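Local coordinates for protein fructokinase (Xylella fastidiosa Temecula1, PDB 3LJS) that probably phosphorylates fructose with ATP as phosphate donor, as a dimeric sugar kinase of the PfkB (ribokinase) family, at residues B[114-119]-B[142-148]; B[150-154]-B[186-191]; B[16-20]-B[309-313]; B[88-94]-B[107-113]. All coordinates share one frame; numbering follows the deposited sequence.

Contact 1 of 4, residues B[114-119]-B[142-148]; sequences DLLFRV and DADIAEV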
# COMPACT_ATOMS: atom_id res chain seq x y z
N ASP B 114 -4.51 -7.37 -9.50
CA ASP B 114 -5.18 -8.66 -9.68
C ASP B 114 -6.67 -8.56 -10.00
O ASP B 114 -7.24 -9.46 -10.62
CB ASP B 114 -4.97 -9.56 -8.45
CG ASP B 114 -5.85 -9.18 -7.28
OD1 ASP B 114 -5.45 -8.30 -6.48
OD2 ASP B 114 -6.95 -9.76 -7.16
N LEU B 115 -7.29 -7.45 -9.60
CA LEU B 115 -8.71 -7.22 -9.86
C LEU B 115 -9.02 -6.85 -11.31
O LEU B 115 -10.18 -6.85 -11.72
CB LEU B 115 -9.23 -6.09 -8.97
CG LEU B 115 -9.88 -6.32 -7.60
CD1 LEU B 115 -10.03 -7.79 -7.30
CD2 LEU B 115 -9.05 -5.63 -6.54
N LEU B 116 -7.99 -6.54 -12.08
CA LEU B 116 -8.18 -6.12 -13.47
C LEU B 116 -8.06 -7.21 -14.53
O LEU B 116 -8.12 -6.92 -15.73
CB LEU B 116 -7.21 -4.98 -13.79
CG LEU B 116 -7.66 -3.53 -13.55
CD1 LEU B 116 -8.79 -3.44 -12.56
CD2 LEU B 116 -6.47 -2.71 -13.10
N PHE B 117 -7.90 -8.46 -14.10
CA PHE B 117 -7.82 -9.56 -15.05
C PHE B 117 -9.20 -9.68 -15.70
O PHE B 117 -10.21 -9.64 -15.01
CB PHE B 117 -7.48 -10.87 -14.31
CG PHE B 117 -7.14 -12.01 -15.23
CD1 PHE B 117 -5.81 -12.39 -15.43
CD2 PHE B 117 -8.14 -12.72 -15.89
CE1 PHE B 117 -5.49 -13.46 -16.27
CE2 PHE B 117 -7.83 -13.79 -16.73
CZ PHE B 117 -6.50 -14.16 -16.92
N ARG B 118 -9.25 -9.80 -17.02
CA ARG B 118 -10.52 -9.92 -17.71
C ARG B 118 -10.53 -11.18 -18.56
O ARG B 118 -9.48 -11.76 -18.83
CB ARG B 118 -10.78 -8.68 -18.59
CG ARG B 118 -11.07 -7.40 -17.77
CD ARG B 118 -12.33 -7.55 -16.92
NE ARG B 118 -12.54 -6.40 -16.02
CZ ARG B 118 -12.18 -6.36 -14.74
NH1 ARG B 118 -11.59 -7.41 -14.16
NH2 ARG B 118 -12.40 -5.26 -14.04
N VAL B 119 -11.72 -11.62 -18.97
CA VAL B 119 -11.85 -12.84 -19.76
C VAL B 119 -10.91 -12.90 -20.96
O VAL B 119 -10.41 -13.97 -21.31
CB VAL B 119 -13.31 -13.05 -20.22
CG1 VAL B 119 -13.40 -14.27 -21.13
CG2 VAL B 119 -14.21 -13.25 -19.00
N ASP B 142 -15.68 -8.00 -6.49
CA ASP B 142 -16.41 -6.99 -7.25
C ASP B 142 -17.06 -7.72 -8.43
O ASP B 142 -16.63 -8.82 -8.79
CB ASP B 142 -15.50 -5.82 -7.68
CG ASP B 142 -14.72 -6.08 -8.96
OD1 ASP B 142 -13.64 -5.47 -9.10
OD2 ASP B 142 -15.18 -6.86 -9.82
N ALA B 143 -18.10 -7.12 -9.00
CA ALA B 143 -18.84 -7.73 -10.10
C ALA B 143 -18.02 -8.20 -11.30
O ALA B 143 -18.24 -9.30 -11.81
CB ALA B 143 -19.94 -6.78 -10.58
N ASP B 144 -17.10 -7.36 -11.77
CA ASP B 144 -16.28 -7.70 -12.93
C ASP B 144 -15.35 -8.90 -12.72
O ASP B 144 -15.34 -9.83 -13.52
CB ASP B 144 -15.45 -6.49 -13.36
CG ASP B 144 -16.30 -5.38 -13.96
OD1 ASP B 144 -15.73 -4.32 -14.30
OD2 ASP B 144 -17.53 -5.56 -14.11
N ILE B 145 -14.57 -8.88 -11.64
CA ILE B 145 -13.65 -9.98 -11.39
C ILE B 145 -14.42 -11.27 -11.08
O ILE B 145 -13.99 -12.36 -11.46
CB ILE B 145 -12.66 -9.62 -10.25
CG1 ILE B 145 -11.51 -10.62 -10.24
CG2 ILE B 145 -13.38 -9.59 -8.91
CD1 ILE B 145 -10.66 -10.59 -11.51
N ALA B 146 -15.56 -11.16 -10.42
CA ALA B 146 -16.37 -12.33 -10.10
C ALA B 146 -16.83 -13.04 -11.38
O ALA B 146 -16.75 -14.26 -11.48
CB ALA B 146 -17.59 -11.92 -9.27
N GLU B 147 -17.31 -12.26 -12.35
CA GLU B 147 -17.77 -12.83 -13.61
C GLU B 147 -16.62 -13.52 -14.33
O GLU B 147 -16.80 -14.56 -14.97
CB GLU B 147 -18.38 -11.75 -14.51
CG GLU B 147 -18.66 -12.22 -15.93
CD GLU B 147 -19.66 -13.37 -16.01
OE1 GLU B 147 -19.72 -14.03 -17.07
OE2 GLU B 147 -20.38 -13.62 -15.02
N VAL B 148 -15.43 -12.94 -14.23
CA VAL B 148 -14.24 -13.52 -14.86
C VAL B 148 -13.95 -14.88 -14.20
O VAL B 148 -13.62 -15.86 -14.88
CB VAL B 148 -13.01 -12.59 -14.70
CG1 VAL B 148 -11.74 -13.31 -15.12
CG2 VAL B 148 -13.20 -11.32 -15.55
O HOH W 1 -12.19 -5.07 -11.11

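Contact 2 of 4, residues B[150-154]-B[186-191]; sequences FEGMR and KGLSLA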
# COMPACT_ATOMS: atom_id res chain seq x y z
N PHE B 150 -16.14 -16.85 -12.65
CA PHE B 150 -17.18 -17.80 -13.03
C PHE B 150 -16.93 -18.33 -14.44
O PHE B 150 -17.06 -19.53 -14.69
CB PHE B 150 -18.57 -17.16 -12.95
CG PHE B 150 -18.93 -16.62 -11.59
CD1 PHE B 150 -18.60 -17.32 -10.43
CD2 PHE B 150 -19.65 -15.43 -11.47
CE1 PHE B 150 -18.97 -16.85 -9.17
CE2 PHE B 150 -20.03 -14.95 -10.21
CZ PHE B 150 -19.69 -15.66 -9.06
N GLU B 151 -16.57 -17.43 -15.36
CA GLU B 151 -16.30 -17.81 -16.74
C GLU B 151 -15.13 -18.78 -16.80
O GLU B 151 -15.13 -19.73 -17.59
CB GLU B 151 -16.01 -16.57 -17.59
CG GLU B 151 -15.77 -16.83 -19.07
CD GLU B 151 -16.92 -17.60 -19.76
OE1 GLU B 151 -18.07 -17.52 -19.29
OE2 GLU B 151 -16.65 -18.28 -20.78
N GLY B 152 -14.12 -18.53 -15.97
CA GLY B 152 -12.98 -19.43 -15.93
C GLY B 152 -13.41 -20.81 -15.46
O GLY B 152 -12.96 -21.83 -16.00
N MSE B 153 -14.27 -20.86 -14.46
CA MSE B 153 -14.76 -22.14 -13.94
C MSE B 153 -15.60 -22.86 -14.99
O MSE B 153 -15.51 -24.08 -15.13
CB MSE B 153 -15.58 -21.92 -12.67
CG MSE B 153 -14.80 -21.34 -11.50
SE MSE B 153 -15.95 -20.93 -9.97
CE MSE B 153 -15.70 -22.53 -8.93
N ARG B 154 -16.42 -22.11 -15.73
CA ARG B 154 -17.26 -22.72 -16.77
C ARG B 154 -16.41 -23.20 -17.94
O ARG B 154 -16.68 -24.26 -18.53
CB ARG B 154 -18.31 -21.72 -17.27
CG ARG B 154 -19.41 -21.41 -16.25
CD ARG B 154 -20.49 -20.49 -16.83
NE ARG B 154 -19.96 -19.18 -17.22
CZ ARG B 154 -20.27 -18.04 -16.62
NH1 ARG B 154 -21.12 -18.02 -15.60
NH2 ARG B 154 -19.73 -16.90 -17.05
N LYS B 186 -23.00 -19.01 -6.17
CA LYS B 186 -22.81 -19.26 -7.59
C LYS B 186 -21.50 -19.99 -7.83
O LYS B 186 -21.44 -20.95 -8.61
CB LYS B 186 -22.83 -17.96 -8.39
CG LYS B 186 -22.67 -18.18 -9.88
CD LYS B 186 -23.09 -16.97 -10.69
CE LYS B 186 -23.03 -17.26 -12.18
NZ LYS B 186 -23.53 -16.10 -12.98
N GLY B 187 -20.44 -19.54 -7.17
CA GLY B 187 -19.15 -20.19 -7.32
C GLY B 187 -19.26 -21.64 -6.87
O GLY B 187 -18.76 -22.56 -7.53
N LEU B 188 -19.94 -21.83 -5.74
CA LEU B 188 -20.13 -23.16 -5.17
C LEU B 188 -20.89 -24.10 -6.10
O LEU B 188 -20.63 -25.31 -6.12
CB LEU B 188 -20.88 -23.05 -3.84
CG LEU B 188 -20.05 -22.48 -2.68
CD1 LEU B 188 -20.97 -22.12 -1.50
CD2 LEU B 188 -19.01 -23.51 -2.26
N SER B 189 -21.83 -23.56 -6.87
CA SER B 189 -22.61 -24.39 -7.79
C SER B 189 -21.81 -24.80 -9.02
O SER B 189 -22.20 -25.73 -9.73
CB SER B 189 -23.86 -23.63 -8.25
OG SER B 189 -23.51 -22.58 -9.13
N LEU B 190 -20.71 -24.12 -9.28
CA LEU B 190 -19.88 -24.41 -10.45
C LEU B 190 -18.66 -25.28 -10.18
O LEU B 190 -17.93 -25.63 -11.11
CB LEU B 190 -19.41 -23.09 -11.07
CG LEU B 190 -20.48 -22.19 -11.68
CD1 LEU B 190 -19.87 -20.83 -12.03
CD2 LEU B 190 -21.08 -22.86 -12.92
N ALA B 191 -18.46 -25.66 -8.92
CA ALA B 191 -17.29 -26.45 -8.56
C ALA B 191 -17.54 -27.94 -8.34
O ALA B 191 -18.58 -28.32 -7.82
CB ALA B 191 -16.63 -25.85 -7.32
O HOH W 2 -17.92 -24.98 -13.88
O HOH W 3 -22.26 -15.50 -15.12

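Contact 3 of 4, residues B[16-20]-B[309-313]; sequences DMLAQ and RQGAF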
# COMPACT_ATOMS: atom_id res chain seq x y z
N ASP B 16 2.36 -9.98 1.24
CA ASP B 16 1.97 -9.97 2.64
C ASP B 16 3.10 -9.20 3.31
O ASP B 16 4.26 -9.61 3.24
CB ASP B 16 1.92 -11.39 3.24
CG ASP B 16 0.75 -12.21 2.73
OD1 ASP B 16 -0.37 -11.67 2.62
OD2 ASP B 16 0.94 -13.42 2.47
N MSE B 17 2.77 -8.07 3.94
CA MSE B 17 3.77 -7.25 4.63
C MSE B 17 3.64 -7.53 6.12
O MSE B 17 2.71 -7.06 6.78
CB MSE B 17 3.53 -5.76 4.35
CG MSE B 17 3.88 -5.34 2.93
SE MSE B 17 5.79 -5.32 2.61
CE MSE B 17 6.16 -3.52 3.18
N LEU B 18 4.59 -8.31 6.64
CA LEU B 18 4.60 -8.73 8.04
C LEU B 18 5.23 -7.73 9.00
O LEU B 18 6.45 -7.54 9.01
CB LEU B 18 5.32 -10.07 8.15
CG LEU B 18 4.58 -11.35 7.72
CD1 LEU B 18 3.77 -11.12 6.47
CD2 LEU B 18 5.60 -12.46 7.51
N ALA B 19 4.40 -7.09 9.82
CA ALA B 19 4.88 -6.12 10.79
C ALA B 19 5.68 -6.82 11.87
O ALA B 19 5.20 -7.78 12.48
CB ALA B 19 3.70 -5.37 11.41
N GLN B 20 6.90 -6.35 12.10
CA GLN B 20 7.76 -6.93 13.12
C GLN B 20 7.61 -6.16 14.42
O GLN B 20 7.32 -4.97 14.42
CB GLN B 20 9.23 -6.90 12.68
CG GLN B 20 9.53 -7.70 11.43
CD GLN B 20 8.88 -9.07 11.46
OE1 GLN B 20 7.72 -9.23 11.07
NE2 GLN B 20 9.61 -10.07 11.94
N ARG B 309 4.56 -17.86 8.88
CA ARG B 309 5.02 -16.80 9.79
C ARG B 309 3.96 -15.70 9.72
O ARG B 309 3.86 -14.99 8.72
CB ARG B 309 6.37 -16.25 9.34
CG ARG B 309 7.29 -15.92 10.51
CD ARG B 309 8.00 -14.58 10.37
NE ARG B 309 9.17 -14.62 9.50
CZ ARG B 309 10.29 -13.95 9.73
NH1 ARG B 309 10.39 -13.18 10.81
NH2 ARG B 309 11.31 -14.03 8.89
N GLN B 310 3.16 -15.56 10.78
CA GLN B 310 2.09 -14.56 10.81
C GLN B 310 1.25 -14.82 9.56
O GLN B 310 0.89 -13.89 8.84
CB GLN B 310 2.66 -13.14 10.74
CG GLN B 310 3.61 -12.78 11.87
CD GLN B 310 4.26 -11.42 11.67
OE1 GLN B 310 3.60 -10.38 11.71
NE2 GLN B 310 5.57 -11.43 11.45
N GLY B 311 0.94 -16.09 9.31
CA GLY B 311 0.21 -16.42 8.11
C GLY B 311 1.28 -16.30 7.05
O GLY B 311 2.43 -16.05 7.39
N ALA B 312 0.95 -16.45 5.78
CA ALA B 312 1.99 -16.34 4.75
C ALA B 312 2.99 -17.48 4.90
O ALA B 312 3.64 -17.62 5.94
CB ALA B 312 2.70 -14.99 4.87
N PHE B 313 3.13 -18.27 3.85
CA PHE B 313 4.03 -19.41 3.85
C PHE B 313 5.48 -19.04 3.57
O PHE B 313 5.78 -18.32 2.62
CB PHE B 313 3.53 -20.43 2.83
CG PHE B 313 2.19 -21.02 3.18
CD1 PHE B 313 2.10 -22.25 3.82
CD2 PHE B 313 1.02 -20.33 2.90
CE1 PHE B 313 0.87 -22.78 4.19
CE2 PHE B 313 -0.22 -20.85 3.26
CZ PHE B 313 -0.30 -22.08 3.91

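Contact 4 of 4, residues B[88-94]-B[107-113]; sequences AKTALAF and FYRPPAA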
# COMPACT_ATOMS: atom_id res chain seq x y z
N ALA B 88 -2.94 -0.28 -11.99
CA ALA B 88 -3.08 -0.37 -10.55
C ALA B 88 -1.87 -1.09 -9.96
O ALA B 88 -1.15 -1.80 -10.67
CB ALA B 88 -4.37 -1.12 -10.18
N LYS B 89 -1.67 -0.89 -8.67
CA LYS B 89 -0.54 -1.49 -7.97
C LYS B 89 -0.86 -2.89 -7.49
O LYS B 89 -2.02 -3.29 -7.39
CB LYS B 89 -0.17 -0.63 -6.76
CG LYS B 89 0.18 0.82 -7.08
CD LYS B 89 1.50 0.91 -7.81
CE LYS B 89 1.92 2.35 -8.02
NZ LYS B 89 3.20 2.41 -8.79
N THR B 90 0.20 -3.64 -7.19
CA THR B 90 0.06 -4.98 -6.66
C THR B 90 -0.56 -4.81 -5.28
O THR B 90 -0.13 -3.95 -4.50
CB THR B 90 1.44 -5.65 -6.50
OG1 THR B 90 2.07 -5.74 -7.79
CG2 THR B 90 1.30 -7.04 -5.90
N ALA B 91 -1.57 -5.60 -4.97
CA ALA B 91 -2.23 -5.51 -3.68
C ALA B 91 -1.27 -5.81 -2.54
O ALA B 91 -0.34 -6.61 -2.68
CB ALA B 91 -3.41 -6.47 -3.62
N LEU B 92 -1.51 -5.18 -1.40
CA LEU B 92 -0.69 -5.38 -0.21
C LEU B 92 -1.59 -5.78 0.94
O LEU B 92 -2.70 -5.26 1.10
CB LEU B 92 0.05 -4.09 0.17
CG LEU B 92 0.99 -3.44 -0.84
CD1 LEU B 92 1.53 -2.13 -0.24
CD2 LEU B 92 2.13 -4.38 -1.19
N ALA B 93 -1.12 -6.72 1.75
CA ALA B 93 -1.85 -7.19 2.91
C ALA B 93 -0.93 -7.02 4.11
O ALA B 93 0.01 -7.80 4.29
CB ALA B 93 -2.24 -8.66 2.74
N PHE B 94 -1.17 -5.99 4.90
CA PHE B 94 -0.35 -5.73 6.08
C PHE B 94 -0.86 -6.57 7.24
O PHE B 94 -2.06 -6.56 7.55
CB PHE B 94 -0.38 -4.24 6.43
CG PHE B 94 0.50 -3.40 5.55
CD1 PHE B 94 1.85 -3.24 5.86
CD2 PHE B 94 -0.00 -2.79 4.41
CE1 PHE B 94 2.69 -2.50 5.04
CE2 PHE B 94 0.83 -2.05 3.57
CZ PHE B 94 2.18 -1.90 3.89
N PHE B 107 -5.60 -4.08 4.33
CA PHE B 107 -5.43 -4.33 2.91
C PHE B 107 -5.45 -3.09 2.02
O PHE B 107 -6.23 -2.17 2.24
CB PHE B 107 -6.54 -5.26 2.41
CG PHE B 107 -6.54 -6.62 3.05
CD1 PHE B 107 -5.66 -7.60 2.62
CD2 PHE B 107 -7.44 -6.92 4.06
CE1 PHE B 107 -5.67 -8.87 3.20
CE2 PHE B 107 -7.46 -8.18 4.65
CZ PHE B 107 -6.57 -9.16 4.21
N TYR B 108 -4.57 -3.09 1.02
CA TYR B 108 -4.55 -2.02 0.04
C TYR B 108 -5.09 -2.74 -1.19
O TYR B 108 -4.34 -3.15 -2.08
CB TYR B 108 -3.11 -1.51 -0.19
CG TYR B 108 -2.69 -0.51 0.87
CD1 TYR B 108 -2.63 0.86 0.58
CD2 TYR B 108 -2.48 -0.91 2.19
CE1 TYR B 108 -2.36 1.80 1.58
CE2 TYR B 108 -2.22 0.02 3.20
CZ TYR B 108 -2.17 1.37 2.89
OH TYR B 108 -1.97 2.29 3.89
N ARG B 109 -6.42 -2.93 -1.22
CA ARG B 109 -7.02 -3.64 -2.33
C ARG B 109 -8.40 -3.26 -2.87
O ARG B 109 -8.91 -3.95 -3.76
CB ARG B 109 -7.00 -5.14 -2.04
CG ARG B 109 -7.44 -6.01 -3.22
CD ARG B 109 -7.12 -7.46 -2.97
NE ARG B 109 -7.46 -8.32 -4.10
CZ ARG B 109 -8.65 -8.85 -4.31
NH1 ARG B 109 -9.66 -8.62 -3.48
NH2 ARG B 109 -8.83 -9.66 -5.35
N PRO B 110 -9.07 -2.20 -2.36
CA PRO B 110 -10.34 -2.05 -3.08
C PRO B 110 -9.90 -2.03 -4.55
O PRO B 110 -10.53 -2.65 -5.40
CB PRO B 110 -10.86 -0.70 -2.58
CG PRO B 110 -10.37 -0.68 -1.15
CD PRO B 110 -8.94 -1.22 -1.26
N PRO B 111 -8.79 -1.31 -4.86
CA PRO B 111 -8.22 -1.22 -6.21
C PRO B 111 -6.87 -1.95 -6.17
O PRO B 111 -6.09 -1.77 -5.23
CB PRO B 111 -8.05 0.27 -6.41
CG PRO B 111 -7.57 0.71 -5.08
CD PRO B 111 -8.40 -0.11 -4.08
N ALA B 112 -6.61 -2.79 -7.17
CA ALA B 112 -5.36 -3.54 -7.23
C ALA B 112 -5.22 -4.22 -8.59
O ALA B 112 -6.21 -4.47 -9.28
CB ALA B 112 -5.29 -4.57 -6.10
N ALA B 113 -3.99 -4.55 -8.95
CA ALA B 113 -3.72 -5.18 -10.23
C ALA B 113 -4.48 -6.48 -10.49
O ALA B 113 -5.04 -6.67 -11.57
CB ALA B 113 -2.22 -5.43 -10.37

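Contact 1 of 4, residues B[114-119]-B[142-148]
R118 curls back over its own loop and lays one face of its guanidinium against D144 on the first turn of helix 143-158. CB of D144 lies over that face, 3.4 Å from R118 NH2; the guanidinium and carboxylate planes stand 75° apart, and the salt bridge from R118 NH2 to D144 OD1 is long, at 3.5 Å. The bend at chi2 (-62°) brings the chain round, and NH1 then bonds two carbonyls of the same loop: L115 O at 2.9 Å, and F117 O, which it meets from above the carbonyl plane. A water in the guanidinium plane accepts from NH2 and donates to L115 O and to D142 OD1, tying the loop to the start of the helix. The other oxygen of D142, OD2, accepts from I145 N at 2.8 Å as the N-cap, the bond arriving on the syn side. Beneath this polar layer V148 points into the loop: its CG1 touches the edge of the F117 ring at CD2 (3.7 Å), while CG2 packs on F117 O and the R118 backbone. I145 sends CD1 among the carbonyl oxygens of D114, L115 and F117, and its CG2 touches L115 CD1, the two side chains crossing at about a right angle. Rings of F10, H121 and F122 meet F117 edge-to-face. The arrangement is a capped helix start packed against a connecting loop, on the flank of the ribokinase-type alpha/beta domain.

Contact 2 of 4, residues B[150-154]-B[186-191]
Two helices of the alpha/beta domain come together here, F150 facing G187 with CA atoms 6.5 Å apart and M153 facing L190 at 6.6 Å. The segment 150-154 is helical throughout, whereas 186-191 is the last turn of helix 181-189 and the residues that lead out of it. No direct hydrogen bond joins the two backbones. The approach is close at G187, where no side chain intervenes: CE1 of the F150 ring sits 3.7 Å from G187 N, and the terminal CE of M153, a selenomethionine, reaches G187 O at 3.4 Å.

K186 runs its extended chain across one face of the F150 ring. Its CD lies 3.9 Å from the ring centroid and 18° off the normal, a CH-pi contact, and with CG anti to the backbone N (chi1 -178°) the aliphatic chain passes over the ring on its way to R154. There NZ and R154 NH1 are like charges 4.0 Å apart, but both donate to one water, which bridges them. R154 is held on its own helix: NE and NH2 grip E151 OE1 side-on, both in the guanidinium plane, and NH2 also forms a salt bridge with E147. L190 inserts between F150 and R154, CD1 against F150 CB and CD2 against R154 CG. Deeper in, M153 CE meets A191 CB, and both residues also rest on F165 of strand 162-166. This is neighbouring-helix packing over one face of the large, mainly parallel sheet of the Rossmann-like ribokinase fold.

Contact 3 of 4, residues B[16-20]-B[309-313]
The small beta-sheet lid of PfkB-family sugar kinases, which here also touches the second subunit, meets the main domain at this contact. Strand 14-19 of the lid receives the loop between strands 307-308 and 313-315, near the C-terminal end of the fold. Two backbones face each other at D16 with A312 and L18 with Q310, their CA atoms 6.7 and 6.9 Å apart, and side chains fill the interval.

L18 is the central apolar group. Its CD2 approaches R309 O at 3.3 Å, its CB lies 3.6 Å from the amide nitrogen NE2 of Q310, and CD1 touches the methyl of A312 at 4.3 Å. With chi1 at -77°, CG stands anti to the carbonyl carbon, which carries both methyls out towards the loop. Q310 answers with a chain extended beyond CG, laid obliquely across L18 so that the flat amide ends beside the backbone of A19. On the loop, the CB atoms of Q310 and A312 both point toward the strand, although the backbone around G311 is doubtful in its details.

Around these residues the lid continues: L18 pairs through its backbone with L32, D16 with C34, and Q310 also packs on V95. R309 leans over L32 and touches P28 of the second subunit, while M17 meets M17 of that subunit. At the other end of the contact D16 closes over A312, its carboxylate oxygen OD2 lying 3.4 Å from A312 CB.

Contact 4 of 4, residues B[88-94]-B[107-113]
F94 and Y108 set their rings obliquely to each other, planes 68° apart and centroids separated by 5.6 Å, with CE2 of each meeting at 3.7 Å. Y108 also touches L92, CB to CB, on the same face of the sheet. On the other face A93 presses its methyl against F107, CB to CE1 at 3.5 Å; chi1 of F107 (-62°) puts CG beside the backbone N and brings CD1 and CE1 of the ring against the A93 methyl, near M172 and L173.

The backbone beneath is the antiparallel hairpin of strands 92-97 and 103-108, the edge of the four-stranded lid that PfkB-family kinases carry beside the sugar site. Y108 N donates to L92 O at 2.9 Å, nearly straight (171°) and in the carbonyl plane, and A93 with F107 is a non-hydrogen-bonded pair. Further on, past two prolines, the chains meet again: A113 N donates to K89 O at 2.8 Å, approaching from above the carbonyl plane. Between these bonds alanine methyls pack together, A91 CB against A112 CB at 3.6 Å, and beyond them A88 CB lies against the peptide that joins A112 to A113. R109 extends its chain past A91, CD 3.9 Å from that methyl, to a salt bridge with D114 and bonds to N138 and T141. The hydroxyl of Y108 crosses the dimer interface to T90 O of the second subunit, where the ring of F94 also meets F64 of the second subunit edge-to-face.

How the contacts relate
Contact 4 is the most buried of the four; the others are partly buried. Contacts 1 and 2 lie on the alpha/beta domain and share helix 143-158, linked by the salt bridge of E147 with R154; both combine apolar packing with charged groups and bridging waters. Contacts 3 and 4 reach neighbouring strands of the lid sheet, where M17 N probably bonds A93 O, and both touch the second subunit. Contact 4 pairs strands through backbone bonds, whereas contact 3 packs a strand on a loop mainly through side chains. R109, salt-bridged to D114, joins contact 4 to contact 1; contacts 2 and 3 stand about 30 Å apart between centres.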